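Local coordinates for hypothetical protein (Leishmania major, PDB 2AR1) that is of unproven function but, as an EVE-domain protein of the PUA clan related to thymocyte nuclear protein 1, probably recognises modified nucleic acid, at residues L24-P28 with H29-I33; T128-E131 with L132-R136. All coordinates share one frame; numbering follows the deposited sequence.

Interaction 1. Residues L24-P28 with H29-I33; sequences LKSEP and HKFSI
Glu27 O accepts from both Lys30 N and Phe31 N in the tight turn that carries the EVE-domain chain from strand 21-26 to helix 33-39. The Lys30 bond closes a type I beta-turn with Pro28 and His29 at its corners, its donor lying above the carbonyl plane. Phe31 N, 2.9 Å from Glu27 O, makes the straighter bond (172°), so one carbonyl oxygen holds two successive amides. A third hydrogen bond runs from Ser26 OG to Phe31 O at 2.7 Å; OG lies opposite the backbone N about the CA–CB bond (chi1 -167°), which carries the hydroxyl from the strand end to this carbonyl and to the edge of the Phe31 ring.

Among the charged and aromatic groups, the extended Glu27 chain runs alongside His29 and Lys30. Its carboxylate is turned 19° from the imidazole plane and reaches the ring edge, while Lys30 CG lies over one ring face. Lys30 NZ has its stronger partner in Glu99, and its salt bridge to Glu27 OE1 is long.

Apolar contact is small: Pro28 CB packs against Ser32 CB at 3.8 Å. Ser32 is the N-cap of helix 33-39, with its N bonded to Asp35. At the Glu27–His29 edge contact, Glu27 OE1 stands 3.2 Å from His29 CE1.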
loop_
_atom_site.group_PDB
_atom_site.type_symbol
_atom_site.label_atom_id
_atom_site.label_comp_id
_atom_site.label_asym_id
_atom_site.label_seq_id
_atom_site.Cartn_x
_atom_site.Cartn_y
_atom_site.Cartn_z
ATOM N N LEU A 24 1.864 0.640 0.580
ATOM C CA LEU A 24 0.810 0.905 -0.372
ATOM C C LEU A 24 0.317 2.323 -0.117
ATOM O O LEU A 24 -0.095 2.664 1.014
ATOM C CB LEU A 24 -0.318 -0.127 -0.205
ATOM C CG LEU A 24 -0.067 -1.427 -0.976
ATOM C CD1 LEU A 24 1.298 -1.985 -0.669
ATOM C CD2 LEU A 24 -1.145 -2.439 -0.611
ATOM N N LYS A 25 0.293 3.148 -1.143
ATOM C CA LYS A 25 -0.181 4.529 -1.050
ATOM C C LYS A 25 -1.675 4.586 -1.372
ATOM O O LYS A 25 -2.153 3.880 -2.282
ATOM C CB LYS A 25 0.573 5.407 -2.054
ATOM C CG LYS A 25 1.997 5.612 -1.717
ATOM C CD LYS A 25 2.525 6.719 -2.561
ATOM C CE LYS A 25 3.925 6.533 -2.935
ATOM N NZ LYS A 25 4.278 7.833 -3.672
ATOM N N SER A 26 -2.414 5.421 -0.618
ATOM C CA SER A 26 -3.837 5.618 -0.876
ATOM C C SER A 26 -4.160 7.032 -0.523
ATOM O O SER A 26 -3.646 7.516 0.482
ATOM C CB SER A 26 -4.710 4.621 -0.097
ATOM O OG SER A 26 -6.028 4.661 -0.598
ATOM N N GLU A 27 -4.999 7.704 -1.305
ATOM C CA GLU A 27 -5.366 9.087 -0.934
ATOM C C GLU A 27 -6.541 8.994 0.046
ATOM O O GLU A 27 -7.596 8.431 -0.305
ATOM C CB GLU A 27 -5.720 9.903 -2.128
ATOM C CG GLU A 27 -4.473 10.043 -3.113
ATOM C CD GLU A 27 -4.750 10.867 -4.364
ATOM O OE1 GLU A 27 -5.875 11.369 -4.553
ATOM O OE2 GLU A 27 -3.799 11.009 -5.169
ATOM N N PRO A 28 -6.362 9.500 1.276
ATOM C CA PRO A 28 -7.425 9.199 2.256
ATOM C C PRO A 28 -8.822 9.768 2.042
ATOM O O PRO A 28 -9.755 9.319 2.673
ATOM C CB PRO A 28 -6.898 9.787 3.579
ATOM C CG PRO A 28 -5.873 10.724 3.213
ATOM C CD PRO A 28 -5.284 10.284 1.890
ATOM N N HIS A 29 -8.986 10.753 1.192
ATOM C CA HIS A 29 -10.315 11.253 0.888
ATOM C C HIS A 29 -11.047 10.290 -0.063
ATOM O O HIS A 29 -12.256 10.372 -0.241
ATOM C CB HIS A 29 -10.250 12.655 0.294
ATOM C CG HIS A 29 -9.718 12.684 -1.102
ATOM N ND1 HIS A 29 -8.451 12.264 -1.411
ATOM C CD2 HIS A 29 -10.279 13.105 -2.258
ATOM C CE1 HIS A 29 -8.253 12.432 -2.705
ATOM N NE2 HIS A 29 -9.348 12.925 -3.244
ATOM N N LYS A 30 -10.302 9.361 -0.645
ATOM C CA LYS A 30 -10.841 8.296 -1.495
ATOM C C LYS A 30 -10.951 7.025 -0.708
ATOM O O LYS A 30 -12.022 6.419 -0.675
ATOM C CB LYS A 30 -9.934 8.038 -2.704
ATOM C CG LYS A 30 -10.076 9.038 -3.835
ATOM C CD LYS A 30 -9.112 8.739 -4.964
ATOM C CE LYS A 30 -8.926 9.948 -5.849
ATOM N NZ LYS A 30 -8.023 9.614 -7.047
ATOM N N PHE A 31 -9.855 6.628 -0.059
ATOM C CA PHE A 31 -9.841 5.396 0.706
ATOM C C PHE A 31 -8.755 5.483 1.753
ATOM O O PHE A 31 -7.558 5.515 1.440
ATOM C CB PHE A 31 -9.627 4.229 -0.256
ATOM C CG PHE A 31 -9.721 2.856 0.378
ATOM C CD1 PHE A 31 -10.944 2.217 0.485
ATOM C CD2 PHE A 31 -8.609 2.222 0.860
ATOM C CE1 PHE A 31 -11.056 0.977 1.069
ATOM C CE2 PHE A 31 -8.704 0.938 1.402
ATOM C CZ PHE A 31 -9.939 0.331 1.529
ATOM N N SER A 32 -9.185 5.584 3.013
ATOM C CA SER A 32 -8.267 5.736 4.116
ATOM C C SER A 32 -8.093 4.461 4.902
ATOM O O SER A 32 -8.805 3.475 4.718
ATOM C CB SER A 32 -8.778 6.833 5.029
ATOM O OG SER A 32 -9.906 6.358 5.755
ATOM N N ILE A 33 -7.185 4.507 5.865
ATOM C CA ILE A 33 -7.039 3.366 6.774
ATOM C C ILE A 33 -8.388 3.026 7.494
ATOM O O ILE A 33 -8.658 1.893 7.756
ATOM C CB ILE A 33 -5.927 3.635 7.808
ATOM C CG1 ILE A 33 -5.655 2.384 8.669
ATOM C CG2 ILE A 33 -6.319 4.810 8.763
ATOM C CD1 ILE A 33 -5.180 1.104 7.914
#

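Interaction 2. Residues T128-E131 with L132-R136; sequences TLHE and LKSRR
Leu132 N reaches Thr128 O at 3.1 Å and Lys133 N reaches Leu129 O at 2.9 Å, which makes helix 129-132 of the EVE domain a single short turn, before Ser134 N bonds to Glu131 O and the chain leaves the helix. Thr128 is the N-cap: its OG1 accepts from Glu131 N at 3.3 Å, covering an amide in the first turn.

Further on, Glu131 and Arg135 form an i, i+4 salt bridge. Both chains bend at chi2 (-47° and -69°), which brings the guanidinium end-on to one carboxylate oxygen, with the two planes 65° apart. Arg135 lies against Tyr161 and Met165 of helix 156-169.

On the apolar side, Leu132 fits among Tyr68, Phe144 and Ile162, and Leu129 also packs on Tyr68 and Phe144. Lys133 runs extended across Leu129, with its CE 4.1 Å from Leu129 CD2.

Among the polar groups, Ser134 OG lies 2.9 Å from His130 O and over one face of the His130 ring, offset towards its rim. Two nitrogens of Arg135 share one acceptor: NH1 at 3.0 Å and NH2 at 3.3 Å from Glu131 OE1, while NH1 also donates to Ser134 O.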
loop_
_atom_site.group_PDB
_atom_site.type_symbol
_atom_site.label_atom_id
_atom_site.label_comp_id
_atom_site.label_asym_id
_atom_site.label_seq_id
_atom_site.Cartn_x
_atom_site.Cartn_y
_atom_site.Cartn_z
ATOM N N THR A 128 4.318 11.014 10.286
ATOM C CA THR A 128 4.374 11.877 9.163
ATOM C C THR A 128 5.554 11.562 8.259
ATOM O O THR A 128 6.579 11.007 8.712
ATOM C CB THR A 128 4.551 13.343 9.573
ATOM O OG1 THR A 128 5.748 13.479 10.398
ATOM C CG2 THR A 128 3.311 13.787 10.323
ATOM N N LEU A 129 5.411 12.015 7.016
ATOM C CA LEU A 129 6.479 11.916 6.002
ATOM C C LEU A 129 7.739 12.635 6.489
ATOM O O LEU A 129 8.854 12.065 6.337
ATOM C CB LEU A 129 5.997 12.359 4.649
ATOM C CG LEU A 129 7.123 12.214 3.651
ATOM C CD1 LEU A 129 7.341 10.876 3.114
ATOM C CD2 LEU A 129 6.901 13.280 2.594
ATOM N N HIS A 130 7.539 13.810 7.106
ATOM C CA HIS A 130 8.688 14.617 7.627
ATOM C C HIS A 130 9.520 13.725 8.574
ATOM O O HIS A 130 10.746 13.634 8.447
ATOM C CB HIS A 130 8.191 15.837 8.388
ATOM C CG HIS A 130 9.276 16.508 9.171
ATOM N ND1 HIS A 130 10.193 17.368 8.593
ATOM C CD2 HIS A 130 9.620 16.417 10.476
ATOM C CE1 HIS A 130 11.028 17.816 9.518
ATOM N NE2 HIS A 130 10.682 17.276 10.676
ATOM N N GLU A 131 8.861 12.997 9.490
ATOM C CA GLU A 131 9.611 12.141 10.385
ATOM C C GLU A 131 10.257 10.994 9.648
ATOM O O GLU A 131 11.331 10.559 10.073
ATOM C CB GLU A 131 8.793 11.604 11.549
ATOM C CG GLU A 131 8.396 12.642 12.570
ATOM C CD GLU A 131 9.566 13.567 13.004
ATOM O OE1 GLU A 131 10.681 13.082 13.340
ATOM O OE2 GLU A 131 9.378 14.801 13.034
ATOM N N LEU A 132 9.598 10.488 8.598
ATOM C CA LEU A 132 10.148 9.314 7.904
ATOM C C LEU A 132 11.479 9.742 7.257
ATOM O O LEU A 132 12.409 8.917 7.147
ATOM C CB LEU A 132 9.219 8.755 6.845
ATOM C CG LEU A 132 7.918 8.130 7.399
ATOM C CD1 LEU A 132 6.909 7.917 6.284
ATOM C CD2 LEU A 132 8.112 6.846 8.234
ATOM N N LYS A 133 11.497 10.968 6.799
ATOM C CA LYS A 133 12.709 11.537 6.134
ATOM C C LYS A 133 13.825 12.024 7.107
ATOM O O LYS A 133 14.843 12.591 6.692
ATOM C CB LYS A 133 12.327 12.707 5.183
ATOM C CG LYS A 133 11.632 12.229 3.920
ATOM C CD LYS A 133 11.645 13.278 2.832
ATOM C CE LYS A 133 10.844 12.910 1.606
ATOM N NZ LYS A 133 10.768 13.902 0.528
ATOM N N SER A 134 13.583 11.842 8.403
ATOM C CA SER A 134 14.468 12.306 9.461
ATOM C C SER A 134 14.987 11.102 10.284
ATOM O O SER A 134 15.284 11.217 11.476
ATOM C CB SER A 134 13.677 13.288 10.374
ATOM O OG SER A 134 13.227 14.390 9.644
ATOM N N ARG A 135 15.150 9.943 9.643
ATOM C CA ARG A 135 15.747 8.796 10.327
ATOM C C ARG A 135 16.770 8.192 9.389
ATOM O O ARG A 135 16.485 7.892 8.240
ATOM C CB ARG A 135 14.729 7.741 10.718
ATOM C CG ARG A 135 13.634 8.290 11.664
ATOM C CD ARG A 135 14.256 8.593 13.004
ATOM N NE ARG A 135 13.196 8.959 13.942
ATOM C CZ ARG A 135 12.590 10.141 13.966
ATOM N NH1 ARG A 135 12.924 11.133 13.166
ATOM N NH2 ARG A 135 11.571 10.313 14.840
ATOM N N ARG A 136 17.949 7.955 9.889
ATOM C CA ARG A 136 19.026 7.368 9.037
ATOM C C ARG A 136 18.610 5.989 8.496
ATOM O O ARG A 136 18.945 5.631 7.332
ATOM C CB ARG A 136 20.260 7.141 9.889
ATOM C CG ARG A 136 21.453 6.480 9.148
ATOM C CD ARG A 136 21.707 7.225 7.912
ATOM N NE ARG A 136 22.951 6.810 7.285
ATOM C CZ ARG A 136 23.611 7.554 6.394
ATOM N NH1 ARG A 136 23.147 8.754 6.024
ATOM N NH2 ARG A 136 24.727 7.091 5.873
#

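From the N terminus, interaction 1 comes first: it closes the turn between strand 21-26, an inner strand of the mixed sheet, and helix 33-39, and touches strand 64-69 through Pro28, Phe31 and Ser32. Far along the chain, interaction 2 starts on the last residue of strand 113-128 and forms the short helix 129-132 with the start of the loop leading to helix 142-145. The two are in series, neither nested nor crossing, with centres 20 Å apart and nearest atoms about 8 Å apart. Strand 64-69 is common ground: Phe67 meets Phe31, His69 meets Pro28 and Ser32, and Tyr68 meets Leu129 and Leu132. Interaction 2 additionally joins helices 142-145 and 156-169.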